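Side-chain contacts in putative uncharacterized protein (Chaetomium thermophilum, PDB 5T8V), which probably loads cohesin onto chromatin, this chain being the C-terminal, HEAT-repeat part of the Scc2 loader: residues T374-A379 / L428-L433; R312-S317 / A424-R429; E278-L283 / S380-F385. All coordinates share one frame; numbering follows the deposited sequence.

Contact 1: T374-A379 / L428-L433; sequences TARNNA and LRLLML
Leu430 reaches across from helix 423-440 to meet Arg376 and Ala379 on one side of helix 357-391, a helix-to-helix contact in the alpha solenoid of HEAT repeats that makes up this part of Scc2. Three residues carry it, without any hydrogen bond between the segments. Leu430 sets its CG anti to its own carbonyl carbon (chi1 -59°), which sends the two methyl groups outward to the facing helix. There CD1 lies against CB of Ala379 at 3.4 Å. Alanine suits the place because its single methyl lets the helices come near each other, with the CA atoms of Ala379 and Leu430 7.5 Å apart; the same methyl also packs on Leu426 and Leu427 one turn back along helix 423-440. Arg376 stands one turn before Ala379 and contributes the aliphatic root of its chain. Its side chain crosses that of Leu430 at about a right angle, and CG is the atom that touches, 4.1 Å from CD2 of Leu430. Beyond CG the chain bends at chi3 (46°), and the residue as a whole is exposed: arginine can give apolar cover at the margin of the contact while carrying its charge outward. CD1 of Leu430, besides meeting the alanine methyl, rests 3.7 Å from the backbone O of Arg376.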
# COMPACT_ATOMS: atom_id res chain seq x y z
N THR A 374 -1.49 39.49 11.54
CA THR A 374 -0.42 39.87 10.62
C THR A 374 0.55 38.72 10.40
O THR A 374 1.01 38.49 9.27
CB THR A 374 0.32 41.10 11.13
OG1 THR A 374 0.87 40.83 12.43
CG2 THR A 374 -0.62 42.30 11.23
N ALA A 375 0.87 37.97 11.45
CA ALA A 375 1.72 36.79 11.29
C ALA A 375 1.12 35.82 10.28
O ALA A 375 1.80 35.37 9.35
CB ALA A 375 1.95 36.11 12.63
N ARG A 376 -0.16 35.50 10.44
CA ARG A 376 -0.82 34.62 9.49
C ARG A 376 -0.86 35.23 8.09
O ARG A 376 -0.77 34.50 7.10
CB ARG A 376 -2.23 34.30 9.97
CG ARG A 376 -2.99 33.33 9.07
CD ARG A 376 -4.31 32.90 9.68
NE ARG A 376 -5.06 34.03 10.22
CZ ARG A 376 -5.65 34.96 9.48
NH1 ARG A 376 -6.31 35.95 10.07
NH2 ARG A 376 -5.58 34.92 8.15
N ASN A 377 -0.99 36.56 7.99
CA ASN A 377 -1.00 37.19 6.68
C ASN A 377 0.33 37.02 5.96
O ASN A 377 0.37 36.70 4.77
CB ASN A 377 -1.34 38.68 6.82
CG ASN A 377 -2.81 38.92 7.08
OD1 ASN A 377 -3.65 38.05 6.86
ND2 ASN A 377 -3.13 40.12 7.56
N ASN A 378 1.44 37.23 6.68
CA ASN A 378 2.75 37.05 6.07
C ASN A 378 2.98 35.59 5.68
O ASN A 378 3.35 35.28 4.53
CB ASN A 378 3.84 37.53 7.03
CG ASN A 378 3.64 38.98 7.46
OD1 ASN A 378 3.14 39.80 6.69
ND2 ASN A 378 4.04 39.29 8.68
N ALA A 379 2.75 34.68 6.63
CA ALA A 379 2.89 33.26 6.33
C ALA A 379 2.08 32.88 5.10
O ALA A 379 2.54 32.12 4.25
CB ALA A 379 2.44 32.43 7.54
N LEU A 428 3.97 25.67 8.15
CA LEU A 428 3.53 24.29 7.93
C LEU A 428 2.04 24.13 8.15
O LEU A 428 1.39 23.33 7.48
CB LEU A 428 4.31 23.35 8.84
CG LEU A 428 5.79 23.15 8.51
CD1 LEU A 428 6.51 22.49 9.68
CD2 LEU A 428 5.94 22.33 7.25
N ARG A 429 1.47 24.88 9.10
CA ARG A 429 0.04 24.80 9.35
C ARG A 429 -0.76 25.28 8.14
O ARG A 429 -1.66 24.58 7.67
CB ARG A 429 -0.33 25.63 10.58
CG ARG A 429 -1.79 25.54 10.99
CD ARG A 429 -2.28 26.84 11.63
NE ARG A 429 -1.47 27.22 12.78
CZ ARG A 429 -1.58 28.38 13.42
NH1 ARG A 429 -2.46 29.29 13.01
NH2 ARG A 429 -0.81 28.64 14.46
N LEU A 430 -0.43 26.47 7.63
CA LEU A 430 -1.17 26.98 6.48
C LEU A 430 -0.94 26.11 5.25
O LEU A 430 -1.87 25.85 4.48
CB LEU A 430 -0.76 28.43 6.21
CG LEU A 430 -1.00 29.39 7.37
CD1 LEU A 430 -0.52 30.78 7.00
CD2 LEU A 430 -2.46 29.43 7.77
N LEU A 431 0.29 25.64 5.06
CA LEU A 431 0.56 24.73 3.95
C LEU A 431 -0.30 23.48 4.06
O LEU A 431 -0.90 23.03 3.07
CB LEU A 431 2.05 24.37 3.92
CG LEU A 431 2.63 23.98 2.56
CD1 LEU A 431 4.14 24.11 2.59
CD2 LEU A 431 2.24 22.58 2.18
N MET A 432 -0.40 22.91 5.26
CA MET A 432 -1.20 21.71 5.46
C MET A 432 -2.67 21.97 5.17
O MET A 432 -3.31 21.21 4.44
CB MET A 432 -1.01 21.19 6.89
CG MET A 432 -1.89 20.01 7.26
SD MET A 432 -3.51 20.51 7.88
CE MET A 432 -3.06 21.22 9.46
N LEU A 433 -3.23 23.04 5.75
CA LEU A 433 -4.61 23.39 5.46
C LEU A 433 -4.84 23.51 3.96
O LEU A 433 -5.87 23.05 3.43
CB LEU A 433 -4.99 24.70 6.15
CG LEU A 433 -4.94 24.69 7.68
CD1 LEU A 433 -5.21 26.09 8.23
CD2 LEU A 433 -5.93 23.69 8.26

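Contact 2: R312-S317 / A424-R429; sequences RLVQTS and AELLLR
Val314 meets Leu426 and Leu427 with one methyl apiece: its CG1 lies 3.9 Å from CD2 of Leu426, and its CG2 4.1 Å from CD2 of Leu427. All three residues are buried and the join is wholly apolar, so branched aliphatic side chains suit it. With CG1 anti to the backbone N (chi1 175°) and CG2 anti to the carbonyl carbon, the valine spreads its fork to serve two neighbouring leucines. These answer with different rotamers, CG of Leu426 standing anti to its N and that of Leu427 anti to its carbonyl carbon, and this brings both CD2 methyls to the same valine.

One step out, Leu426 turns its other methyl to a charged partner: CD1 lies 3.6 Å above one face of the Arg429 guanidinium, displaced toward its margin. That guanidinium is held side-on by Glu425, one helical turn earlier. OE2 of Glu425 lies close to the guanidinium plane and takes NE at 3.1 Å, although NE itself stands out of the carboxylate plane. NH2 meets the syn lone pair of OE1 at 3.2 Å, so the two bonds limit rotation of the flat group beside the leucine while the buried carboxylate gains a counter-charge. On the valine side, Thr316 OG1 donates to the backbone O of Leu313 at 2.6 Å, a short polar side chain folding back on its own backbone.

Farther out, Gln315 OE1 accepts from Ala423 N at the start of the partner helix, and Arg312 forms a salt bridge with Asp259. Helix 305-315 thus lies among helix 247-267, helix 527-550 and helix 423-440, while helix 357-391 adjoins the contact where Leu426 touches Ala379.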
# COMPACT_ATOMS: atom_id res chain seq x y z
N ARG A 312 11.97 34.47 9.74
CA ARG A 312 12.19 35.69 10.50
C ARG A 312 11.16 36.76 10.14
O ARG A 312 10.59 37.41 11.02
CB ARG A 312 13.60 36.22 10.25
CG ARG A 312 14.67 35.51 11.06
CD ARG A 312 15.95 36.34 11.12
NE ARG A 312 15.74 37.62 11.78
CZ ARG A 312 16.69 38.54 11.94
NH1 ARG A 312 17.92 38.32 11.47
NH2 ARG A 312 16.41 39.68 12.56
N LEU A 313 10.91 36.95 8.84
CA LEU A 313 9.89 37.90 8.41
C LEU A 313 8.53 37.53 8.98
O LEU A 313 7.74 38.40 9.34
CB LEU A 313 9.83 37.96 6.88
CG LEU A 313 11.08 38.43 6.14
CD1 LEU A 313 10.79 38.56 4.65
CD2 LEU A 313 11.59 39.75 6.70
N VAL A 314 8.23 36.23 9.06
CA VAL A 314 6.96 35.82 9.64
C VAL A 314 6.91 36.16 11.13
O VAL A 314 5.83 36.43 11.66
CB VAL A 314 6.72 34.32 9.40
CG1 VAL A 314 5.45 33.85 10.12
CG2 VAL A 314 6.62 34.03 7.91
N GLN A 315 8.05 36.15 11.82
CA GLN A 315 8.05 36.41 13.26
C GLN A 315 8.22 37.88 13.61
O GLN A 315 8.03 38.25 14.77
CB GLN A 315 9.15 35.61 13.97
CG GLN A 315 9.60 34.37 13.25
CD GLN A 315 10.28 33.36 14.15
OE1 GLN A 315 10.07 32.16 14.01
NE2 GLN A 315 11.11 33.84 15.06
N THR A 316 8.57 38.74 12.64
CA THR A 316 8.61 40.17 12.91
C THR A 316 7.23 40.76 13.18
O THR A 316 7.14 41.93 13.57
CB THR A 316 9.25 40.93 11.75
OG1 THR A 316 8.58 40.61 10.52
CG2 THR A 316 10.73 40.59 11.63
N SER A 317 6.16 39.98 12.98
CA SER A 317 4.80 40.49 13.15
C SER A 317 4.64 41.21 14.48
O SER A 317 4.03 42.28 14.54
CB SER A 317 3.81 39.33 13.05
OG SER A 317 3.99 38.64 11.83
N ALA A 424 7.84 28.10 11.96
CA ALA A 424 7.79 26.82 11.25
C ALA A 424 6.41 26.19 11.36
O ALA A 424 5.84 25.73 10.37
CB ALA A 424 8.85 25.87 11.81
N GLU A 425 5.85 26.16 12.58
CA GLU A 425 4.54 25.56 12.76
C GLU A 425 3.46 26.35 12.04
O GLU A 425 2.45 25.78 11.63
CB GLU A 425 4.21 25.44 14.25
CG GLU A 425 2.84 24.82 14.55
CD GLU A 425 1.70 25.81 14.47
OE1 GLU A 425 1.96 27.03 14.55
OE2 GLU A 425 0.53 25.38 14.32
N LEU A 426 3.64 27.66 11.89
CA LEU A 426 2.63 28.48 11.22
C LEU A 426 2.67 28.27 9.71
O LEU A 426 1.62 28.05 9.08
CB LEU A 426 2.83 29.95 11.58
CG LEU A 426 1.89 30.96 10.93
CD1 LEU A 426 0.43 30.58 11.14
CD2 LEU A 426 2.16 32.35 11.48
N LEU A 427 3.86 28.33 9.13
CA LEU A 427 4.00 28.06 7.70
C LEU A 427 3.53 26.66 7.36
O LEU A 427 2.76 26.45 6.41
CB LEU A 427 5.46 28.26 7.28
CG LEU A 427 5.96 29.71 7.34
CD1 LEU A 427 7.47 29.75 7.39
CD2 LEU A 427 5.45 30.48 6.13
N LEU A 428 3.97 25.67 8.15
CA LEU A 428 3.53 24.29 7.93
C LEU A 428 2.04 24.13 8.15
O LEU A 428 1.39 23.33 7.48
CB LEU A 428 4.31 23.35 8.84
CG LEU A 428 5.79 23.15 8.51
CD1 LEU A 428 6.51 22.49 9.68
CD2 LEU A 428 5.94 22.33 7.25
N ARG A 429 1.47 24.88 9.10
CA ARG A 429 0.04 24.80 9.35
C ARG A 429 -0.76 25.28 8.14
O ARG A 429 -1.66 24.58 7.67
CB ARG A 429 -0.33 25.63 10.58
CG ARG A 429 -1.79 25.54 10.99
CD ARG A 429 -2.28 26.84 11.63
NE ARG A 429 -1.47 27.22 12.78
CZ ARG A 429 -1.58 28.38 13.42
NH1 ARG A 429 -2.46 29.29 13.01
NH2 ARG A 429 -0.81 28.64 14.46

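Contact 3: E278-L283 / S380-F385; sequences EILTSL and SYVIKF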
# COMPACT_ATOMS: atom_id res chain seq x y z
N GLU A 278 9.63 39.05 -4.16
CA GLU A 278 10.88 39.15 -4.90
C GLU A 278 11.95 38.27 -4.28
O GLU A 278 12.71 37.61 -4.99
CB GLU A 278 11.34 40.61 -5.01
CG GLU A 278 11.40 41.39 -3.71
CD GLU A 278 11.64 42.87 -3.96
OE1 GLU A 278 11.70 43.28 -5.14
OE2 GLU A 278 11.76 43.63 -2.97
N ILE A 279 12.00 38.21 -2.94
CA ILE A 279 12.97 37.33 -2.29
C ILE A 279 12.77 35.90 -2.76
O ILE A 279 13.74 35.14 -2.89
CB ILE A 279 12.85 37.44 -0.76
CG1 ILE A 279 13.44 38.78 -0.28
CG2 ILE A 279 13.57 36.28 -0.07
CD1 ILE A 279 13.24 39.06 1.19
N LEU A 280 11.53 35.50 -3.03
CA LEU A 280 11.27 34.13 -3.45
C LEU A 280 11.53 33.91 -4.93
O LEU A 280 11.66 32.76 -5.36
CB LEU A 280 9.83 33.73 -3.11
CG LEU A 280 9.50 33.64 -1.61
CD1 LEU A 280 8.02 33.39 -1.40
CD2 LEU A 280 10.32 32.55 -0.93
N THR A 281 11.61 34.98 -5.72
CA THR A 281 11.98 34.84 -7.13
C THR A 281 13.47 35.00 -7.35
O THR A 281 14.03 34.37 -8.26
CB THR A 281 11.22 35.85 -7.99
OG1 THR A 281 11.52 37.18 -7.56
CG2 THR A 281 9.72 35.62 -7.88
N SER A 282 14.13 35.85 -6.56
CA SER A 282 15.59 35.90 -6.59
C SER A 282 16.18 34.52 -6.33
O SER A 282 17.16 34.13 -6.98
CB SER A 282 16.10 36.91 -5.56
OG SER A 282 15.63 38.21 -5.84
N LEU A 283 15.60 33.78 -5.39
CA LEU A 283 16.06 32.43 -5.10
C LEU A 283 15.94 31.52 -6.32
O LEU A 283 16.70 30.55 -6.45
CB LEU A 283 15.27 31.85 -3.93
CG LEU A 283 15.55 30.39 -3.56
CD1 LEU A 283 16.96 30.24 -3.00
CD2 LEU A 283 14.52 29.90 -2.56
N SER A 380 0.87 33.44 4.97
CA SER A 380 0.04 33.13 3.82
C SER A 380 0.60 33.73 2.54
O SER A 380 0.47 33.12 1.48
CB SER A 380 -1.40 33.60 4.05
OG SER A 380 -1.47 35.02 4.02
N TYR A 381 1.21 34.92 2.61
CA TYR A 381 1.95 35.42 1.46
C TYR A 381 2.93 34.37 0.96
O TYR A 381 2.93 33.99 -0.22
CB TYR A 381 2.69 36.71 1.81
CG TYR A 381 1.82 37.91 2.15
CD1 TYR A 381 0.54 38.04 1.65
CD2 TYR A 381 2.30 38.92 2.98
CE1 TYR A 381 -0.25 39.13 1.96
CE2 TYR A 381 1.52 40.02 3.30
CZ TYR A 381 0.25 40.12 2.79
OH TYR A 381 -0.53 41.21 3.11
N VAL A 382 3.77 33.87 1.87
CA VAL A 382 4.77 32.87 1.49
C VAL A 382 4.10 31.66 0.86
O VAL A 382 4.39 31.29 -0.29
CB VAL A 382 5.62 32.47 2.71
CG1 VAL A 382 6.66 31.43 2.32
CG2 VAL A 382 6.28 33.69 3.33
N ILE A 383 3.20 31.01 1.60
CA ILE A 383 2.64 29.73 1.16
C ILE A 383 1.91 29.90 -0.17
O ILE A 383 2.07 29.10 -1.10
CB ILE A 383 1.73 29.15 2.25
CG1 ILE A 383 2.53 28.90 3.53
CG2 ILE A 383 1.05 27.87 1.77
CD1 ILE A 383 3.71 27.95 3.37
N LYS A 384 1.07 30.94 -0.27
CA LYS A 384 0.38 31.20 -1.52
C LYS A 384 1.36 31.32 -2.68
O LYS A 384 1.15 30.74 -3.75
CB LYS A 384 -0.46 32.48 -1.40
CG LYS A 384 -1.83 32.26 -0.78
CD LYS A 384 -2.41 33.54 -0.19
CE LYS A 384 -2.64 34.61 -1.26
NZ LYS A 384 -2.98 35.93 -0.65
N PHE A 385 2.45 32.06 -2.48
CA PHE A 385 3.41 32.21 -3.57
C PHE A 385 4.00 30.87 -3.98
O PHE A 385 3.91 30.46 -5.14
CB PHE A 385 4.51 33.19 -3.17
CG PHE A 385 5.40 33.58 -4.31
CD1 PHE A 385 4.97 34.48 -5.26
CD2 PHE A 385 6.67 33.03 -4.43
CE1 PHE A 385 5.79 34.84 -6.32
CE2 PHE A 385 7.49 33.38 -5.48
CZ PHE A 385 7.05 34.29 -6.43
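The ring of Phe385 meets Thr281 at its edge, where methyl CG2 lies near the ring plane, 3.3 Å from CZ, while Leu280 CD1 comes to CD2 of the ring at an oblique angle. The setting is a helix pair of the HEAT-repeat solenoid: the axes of the short segments 278-282 and 380-385 pass 11.1 Å apart and cross at -40°. At that spacing a long, flat side chain suits the gap. Phe385 holds CG anti to its backbone N (chi1 -171°), carrying the ring over to helix 272-282, where its side chain and that of Leu280 run alongside each other, pointing opposite ways; Leu280 CB is 3.3 Å from CE2. An alanine in place of Phe385 would take away the ring and is likely to leave Leu280 and the Thr281 methyl without their main partner across this helix pair. Leu280 also reaches Val382, CD1 to CG1 at 4.4 Å, and packs on Ile310 and Phe408 of adjoining helices. Threonine suits this partly exposed place because its two branches divide the work: CG2 serves the ring, and OG1 turns back to its own helix, giving a hydrogen bond of 2.9 Å to the O of Glu278.

Overall arrangement
The three contacts lie on the same side of the chain's centre. Contacts 1 and 2 have centres about 7 Å apart and share helix 423-440, their segments overlapping at Leu428 and Arg429; it meets both helix 357-391 and helix 305-315. Contact 3 is centred about 13 Å from each and shares helix 357-391 with contact 1. Along the chain the segments run 278-283, 312-317, 374-379, 380-385, 424-429 and 428-433, so contact 3 alternates with both others. Leu426 packs on Ala375 between contacts 1 and 2, and Leu427 on Val382 between 2 and 3. Four helices, 272-282, 305-315, 357-391 and 423-440, are thereby packed together in one region of the solenoid.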